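Side-chain contacts in cryptic loci regulator 2 (Schizosaccharomyces pombe 972h-, PDB 5IKJ), which is required for transcriptional silencing and proper nucleosome positioning at heterochromatin, acting upstream of histone deacetylases with the SHREC repressor complex: residues A[292-296]-A[297-301]; A[303-306]-A[307-310]; A[310-314]-A[315-319]. All coordinates share one frame; numbering follows the deposited sequence.

Overall arrangement
Contacts 1, 2 and 3 follow one another along residues 292-319 and all reach one five-stranded antiparallel sheet. Contact 1 closes the hairpin of strands 288-294 and 300-304; contact 2 carries the chain from 300-304 to strand 309-311, so that it passes from one outermost strand of the sheet to the other; contact 3 turns the chain out of 309-311 into the loop before helix 325-330. Their centres lie about 15 to 16 Å apart. Contacts 1 and 2 touch where Cys292 SG packs on Met304 CG, 4.1 Å away, and contacts 2 and 3 share Glu310. The strand order 4-3-2-1-5, with a 3-10 turn between the fourth and fifth strands, is consistent with an SH3-like barrel.

Contact 1: residues A[292-296]-A[297-301]; sequences CKQLG and NSRYY
Gln294 and Asn297 run side by side and point the same way, their amide planes stacked 16° apart. The side chains come closest at Gln294 CD and Asn297 CB, 3.5 Å apart, so the glutamine amide overlaps the base of the asparagine. Because the Gln294 chain is extended beyond CG, with CG opposite the backbone N (chi1 -174°), OE1 travels on to the edge of the Tyr301 ring and stops 3.5 Å from CE2, near the ring plane. Asn297 ND2 meanwhile bonds Gly296 O at 2.8 Å, from above that carbonyl's plane. These groups sit at and beside the turn of the beta hairpin joining strands 288-294 and 300-304: Cys292 and Tyr301 form a hydrogen-bonded antiparallel pair (Cys292 N to Tyr301 O 2.9 Å), Lys293 and Tyr300 a non-hydrogen-bonded one. On the face bearing that second pair, Lys293 CD lies at the edge of the Tyr300 ring, 3.9 Å from CD1. Bends at chi2 and chi4 then bring NZ to Asn297 O (2.5 Å, rather short) and to Gln294 O (2.8 Å); Asn526 O is a third acceptor. A methionine in place of Lys293 would probably leave the Gln294 and Asn297 carbonyls, and Asn526 O, without their shared donor and the hairpin end less firmly held. Tyr300 OH hydrogen-bonds Asp531 OD1 and Asp529 N, while its ring meets Phe532 edge-to-face.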
# COMPACT_ATOMS: atom_id res chain seq x y z
N CYS A 292 12.96 -11.02 11.38
CA CYS A 292 12.98 -12.11 10.42
C CYS A 292 12.67 -13.44 11.09
O CYS A 292 12.59 -13.55 12.32
CB CYS A 292 14.34 -12.18 9.72
SG CYS A 292 14.89 -10.60 9.07
N LYS A 293 12.48 -14.45 10.24
CA LYS A 293 12.24 -15.82 10.65
C LYS A 293 13.17 -16.71 9.84
O LYS A 293 13.06 -16.75 8.61
CB LYS A 293 10.78 -16.22 10.43
CG LYS A 293 10.49 -17.72 10.46
CD LYS A 293 10.72 -18.33 11.83
CE LYS A 293 10.20 -19.76 11.90
NZ LYS A 293 10.77 -20.62 10.82
N GLN A 294 14.09 -17.40 10.52
CA GLN A 294 14.99 -18.29 9.81
C GLN A 294 14.19 -19.39 9.12
O GLN A 294 13.17 -19.87 9.63
CB GLN A 294 16.01 -18.91 10.76
CG GLN A 294 17.07 -19.74 10.06
CD GLN A 294 18.20 -20.16 10.98
OE1 GLN A 294 18.35 -19.63 12.08
NE2 GLN A 294 19.01 -21.11 10.52
N LEU A 295 14.65 -19.78 7.93
CA LEU A 295 13.98 -20.79 7.13
C LEU A 295 14.70 -22.12 7.29
O LEU A 295 15.91 -22.21 7.06
CB LEU A 295 13.93 -20.37 5.66
CG LEU A 295 13.10 -19.12 5.39
CD1 LEU A 295 13.32 -18.59 3.99
CD2 LEU A 295 11.61 -19.38 5.63
N GLY A 296 13.96 -23.15 7.68
CA GLY A 296 14.54 -24.40 8.13
C GLY A 296 14.80 -24.45 9.62
O GLY A 296 15.35 -25.45 10.11
N ASN A 297 14.42 -23.41 10.36
CA ASN A 297 14.62 -23.33 11.80
C ASN A 297 13.40 -22.68 12.43
O ASN A 297 12.53 -22.14 11.74
CB ASN A 297 15.89 -22.52 12.14
CG ASN A 297 17.04 -23.40 12.60
OD1 ASN A 297 17.72 -23.08 13.57
ND2 ASN A 297 17.24 -24.52 11.91
N SER A 298 13.33 -22.74 13.75
CA SER A 298 12.32 -22.04 14.52
C SER A 298 12.83 -20.73 15.09
O SER A 298 12.14 -20.10 15.91
CB SER A 298 11.80 -22.93 15.65
OG SER A 298 12.81 -23.17 16.62
N ARG A 299 14.02 -20.29 14.68
CA ARG A 299 14.67 -19.14 15.30
C ARG A 299 14.11 -17.84 14.76
O ARG A 299 13.96 -17.66 13.54
CB ARG A 299 16.18 -19.20 15.06
CG ARG A 299 16.94 -20.09 16.02
CD ARG A 299 16.89 -19.54 17.44
NE ARG A 299 16.45 -20.53 18.41
CZ ARG A 299 16.14 -20.26 19.67
NH1 ARG A 299 16.21 -19.02 20.13
NH2 ARG A 299 15.75 -21.24 20.48
N TYR A 300 13.79 -16.92 15.67
CA TYR A 300 13.48 -15.55 15.31
C TYR A 300 14.74 -14.71 15.43
O TYR A 300 15.62 -14.98 16.26
CB TYR A 300 12.39 -14.97 16.23
CG TYR A 300 11.12 -15.79 16.35
CD1 TYR A 300 10.83 -16.82 15.46
CD2 TYR A 300 10.21 -15.53 17.37
CE1 TYR A 300 9.67 -17.57 15.59
CE2 TYR A 300 9.05 -16.27 17.50
CZ TYR A 300 8.78 -17.28 16.60
OH TYR A 300 7.63 -18.01 16.73
N TYR A 301 14.83 -13.67 14.60
CA TYR A 301 15.95 -12.72 14.67
C TYR A 301 15.36 -11.32 14.52
O TYR A 301 14.98 -10.91 13.42
CB TYR A 301 17.00 -13.01 13.61
CG TYR A 301 17.89 -14.19 13.95
CD1 TYR A 301 18.70 -14.16 15.08
CD2 TYR A 301 17.91 -15.32 13.15
CE1 TYR A 301 19.51 -15.24 15.40
CE2 TYR A 301 18.72 -16.40 13.46
CZ TYR A 301 19.52 -16.35 14.59
OH TYR A 301 20.33 -17.41 14.90

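Contact 2: residues A[303-306]-A[307-310]; sequences DMAA and ADIE
Ile309 reaches Met304 through an extended branch: CG1 stands beside the backbone N (chi1 -48°) and chi2 is trans, which sends CD1 to within 4.0 Å of Met304 CB. Met304 instead curls, with chi1, chi2 and chi3 all close to -60°, and its CE comes round to Asp308 CB at 4.1 Å, the two side chains crossing at about a right angle. Between them the backbone makes a single turn of 3-10 helix at Ala306 and Ala307, linking strand 300-304 to strand 309-311 as in SH3-like barrels. The evidence is a pair of successive bonds that each span three residues: Asp308 N to Ala305 O at 2.8 Å and Ile309 N to Ala306 O at 3.0 Å. The Glu286 carboxylate holds the turn, OE1 accepting from Ala306 N and OE2 from Ala307 N.

Just before the turn, Asp303 and Met304 both face Tyr290 in a G1 beta bulge, where the chain changes direction. Asp303 takes the left-handed backbone conformation expected at that point (phi 56°). Met304 and Ile309 belong to the buried interior: both touch Ile250 and Tyr290, Met304 also meets Ile252 and Cys292, and Ile309 meets Val248. Beyond the turn the backbone of Asp308 bonds Asp251, and that of Glu310 bonds Trp249, which sets the new strand along 247-252. Besides accepting Asp308 N, Ala305 O packs against Asp308 CB at 3.6 Å and Ile309 CG1 at 3.3 Å.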
# COMPACT_ATOMS: atom_id res chain seq x y z
N ASP A 303 15.30 -6.99 15.16
CA ASP A 303 16.16 -5.80 15.10
C ASP A 303 17.35 -6.03 14.18
O ASP A 303 18.51 -5.89 14.57
CB ASP A 303 16.62 -5.40 16.51
CG ASP A 303 17.47 -4.14 16.51
OD1 ASP A 303 17.20 -3.24 15.69
OD2 ASP A 303 18.40 -4.06 17.33
N MET A 304 17.05 -6.38 12.93
CA MET A 304 18.06 -6.52 11.90
C MET A 304 18.17 -5.23 11.10
O MET A 304 17.17 -4.56 10.84
CB MET A 304 17.74 -7.68 10.97
CG MET A 304 17.66 -9.03 11.66
SD MET A 304 19.14 -9.43 12.60
CE MET A 304 20.36 -9.53 11.29
N ALA A 305 19.40 -4.88 10.72
CA ALA A 305 19.66 -3.72 9.89
C ALA A 305 19.95 -4.17 8.46
O ALA A 305 20.49 -5.26 8.23
CB ALA A 305 20.84 -2.91 10.43
N ALA A 306 19.58 -3.32 7.50
CA ALA A 306 19.80 -3.65 6.10
C ALA A 306 21.27 -3.95 5.82
O ALA A 306 21.58 -4.78 4.96
CB ALA A 306 19.32 -2.50 5.21
N ALA A 307 22.18 -3.30 6.55
CA ALA A 307 23.61 -3.56 6.37
C ALA A 307 23.98 -5.00 6.65
O ALA A 307 25.04 -5.46 6.22
CB ALA A 307 24.42 -2.63 7.27
N ASP A 308 23.14 -5.74 7.38
CA ASP A 308 23.38 -7.14 7.70
C ASP A 308 22.47 -8.08 6.92
O ASP A 308 22.32 -9.24 7.29
CB ASP A 308 23.22 -7.37 9.20
CG ASP A 308 24.28 -6.68 10.02
OD1 ASP A 308 25.43 -7.16 10.04
OD2 ASP A 308 23.97 -5.65 10.66
N ILE A 309 21.85 -7.58 5.85
CA ILE A 309 20.97 -8.38 5.01
C ILE A 309 21.39 -8.20 3.56
O ILE A 309 21.73 -7.09 3.13
CB ILE A 309 19.49 -7.99 5.19
CG1 ILE A 309 19.15 -7.91 6.68
CG2 ILE A 309 18.58 -8.98 4.46
CD1 ILE A 309 17.70 -7.57 6.98
N GLU A 310 21.37 -9.30 2.80
CA GLU A 310 21.71 -9.27 1.39
C GLU A 310 20.62 -9.96 0.59
O GLU A 310 19.99 -10.90 1.08
CB GLU A 310 23.06 -9.96 1.14
CG GLU A 310 24.20 -9.39 1.96
CD GLU A 310 25.54 -9.47 1.26
OE1 GLU A 310 25.91 -10.57 0.81
OE2 GLU A 310 26.21 -8.42 1.15

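Contact 3: residues A[310-314]-A[315-319]; sequences EPWSR and HPLDL
The His315 imidazole carries Arg314 CG over the centre of one face, a CH-pi contact with CG 3.8 Å from the ring centroid and 13° off its normal. The Trp312 indole is met at its edge, in plane, by Leu317 CD2, which lies 3.5 Å from CZ2. Trp312 and Arg314 belong to a type I beta turn over residues 311-314, closed by Arg314 N to Pro311 O at 2.9 Å, with which the chain leaves strand 309-311; His315 and Leu317 follow it and fold back on them. Arg314 CG reaches the ring because it stands trans to the backbone N (chi1 -179°). The chain bends at chi2, and the guanidinium comes to lie with its plane steeply inclined to the imidazole, NE making a weak hydrogen bond to Lys502 O. The Glu310 carboxylate approaches the same ring obliquely, the two planes 23° apart. His315 NE2 meets Glu310 OE1 at 2.4 Å, too short and too strongly bent to be trusted in detail; it is at most a weak hydrogen bond.

Trp249 of strand 247-252 ties the two rings to the sheet: it stacks on Trp312, meets His315 edge-to-face, and gives its NE1 hydrogen to His315 O. Beside the CD2 contact, Leu317 CB approaches Trp312 CZ2 at 3.7 Å.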
# COMPACT_ATOMS: atom_id res chain seq x y z
N GLU A 310 21.37 -9.30 2.80
CA GLU A 310 21.71 -9.27 1.39
C GLU A 310 20.62 -9.96 0.59
O GLU A 310 19.99 -10.90 1.08
CB GLU A 310 23.06 -9.96 1.14
CG GLU A 310 24.20 -9.39 1.96
CD GLU A 310 25.54 -9.47 1.26
OE1 GLU A 310 25.91 -10.57 0.81
OE2 GLU A 310 26.21 -8.42 1.15
N PRO A 311 20.36 -9.50 -0.64
CA PRO A 311 19.32 -10.14 -1.45
C PRO A 311 19.65 -11.60 -1.71
O PRO A 311 20.81 -12.00 -1.79
CB PRO A 311 19.31 -9.32 -2.74
CG PRO A 311 19.95 -8.03 -2.38
CD PRO A 311 20.97 -8.36 -1.35
N TRP A 312 18.59 -12.41 -1.85
CA TRP A 312 18.77 -13.84 -2.04
C TRP A 312 19.70 -14.17 -3.20
O TRP A 312 20.44 -15.16 -3.15
CB TRP A 312 17.41 -14.51 -2.27
CG TRP A 312 17.51 -15.99 -2.41
CD1 TRP A 312 17.35 -16.73 -3.55
CD2 TRP A 312 17.81 -16.93 -1.37
NE1 TRP A 312 17.52 -18.06 -3.28
CE2 TRP A 312 17.81 -18.21 -1.95
CE3 TRP A 312 18.07 -16.81 -0.00
CZ2 TRP A 312 18.06 -19.37 -1.21
CZ3 TRP A 312 18.32 -17.95 0.73
CH2 TRP A 312 18.31 -19.21 0.13
N SER A 313 19.69 -13.35 -4.25
CA SER A 313 20.49 -13.62 -5.44
C SER A 313 21.96 -13.28 -5.26
O SER A 313 22.73 -13.43 -6.22
CB SER A 313 19.93 -12.84 -6.63
OG SER A 313 19.77 -11.46 -6.31
N ARG A 314 22.38 -12.84 -4.07
CA ARG A 314 23.78 -12.49 -3.88
C ARG A 314 24.65 -13.72 -3.63
O ARG A 314 25.77 -13.80 -4.14
CB ARG A 314 23.91 -11.50 -2.72
CG ARG A 314 25.34 -11.04 -2.44
CD ARG A 314 26.04 -10.55 -3.70
NE ARG A 314 27.36 -9.98 -3.42
CZ ARG A 314 28.43 -10.69 -3.11
NH1 ARG A 314 28.36 -12.01 -3.02
NH2 ARG A 314 29.59 -10.08 -2.89
N HIS A 315 24.15 -14.68 -2.85
CA HIS A 315 24.92 -15.87 -2.52
C HIS A 315 24.16 -17.12 -2.95
O HIS A 315 22.93 -17.11 -3.04
CB HIS A 315 25.21 -15.95 -1.02
CG HIS A 315 25.87 -14.73 -0.46
ND1 HIS A 315 27.12 -14.31 -0.87
CD2 HIS A 315 25.46 -13.85 0.48
CE1 HIS A 315 27.45 -13.21 -0.21
NE2 HIS A 315 26.46 -12.91 0.62
N PRO A 316 24.86 -18.22 -3.22
CA PRO A 316 24.18 -19.46 -3.61
C PRO A 316 23.67 -20.23 -2.40
O PRO A 316 24.20 -20.13 -1.30
CB PRO A 316 25.27 -20.25 -4.33
CG PRO A 316 26.54 -19.81 -3.65
CD PRO A 316 26.33 -18.38 -3.20
N LEU A 317 22.61 -21.00 -2.63
CA LEU A 317 22.14 -21.95 -1.63
C LEU A 317 22.79 -23.31 -1.87
O LEU A 317 23.18 -23.65 -2.99
CB LEU A 317 20.62 -22.06 -1.65
CG LEU A 317 19.94 -22.84 -2.78
CD1 LEU A 317 19.77 -24.31 -2.42
CD2 LEU A 317 18.58 -22.22 -3.10
N ASP A 318 22.90 -24.08 -0.80
CA ASP A 318 23.61 -25.35 -0.82
C ASP A 318 22.61 -26.49 -1.00
O ASP A 318 21.63 -26.58 -0.25
CB ASP A 318 24.42 -25.54 0.46
CG ASP A 318 25.16 -26.87 0.50
OD1 ASP A 318 25.18 -27.58 -0.52
OD2 ASP A 318 25.75 -27.19 1.56
N LEU A 319 22.88 -27.35 -1.98
CA LEU A 319 21.95 -28.42 -2.31
C LEU A 319 21.96 -29.51 -1.24
O LEU A 319 20.92 -30.11 -0.94
CB LEU A 319 22.30 -29.01 -3.67
CG LEU A 319 22.60 -28.01 -4.79
CD1 LEU A 319 23.50 -28.64 -5.85
CD2 LEU A 319 21.32 -27.50 -5.41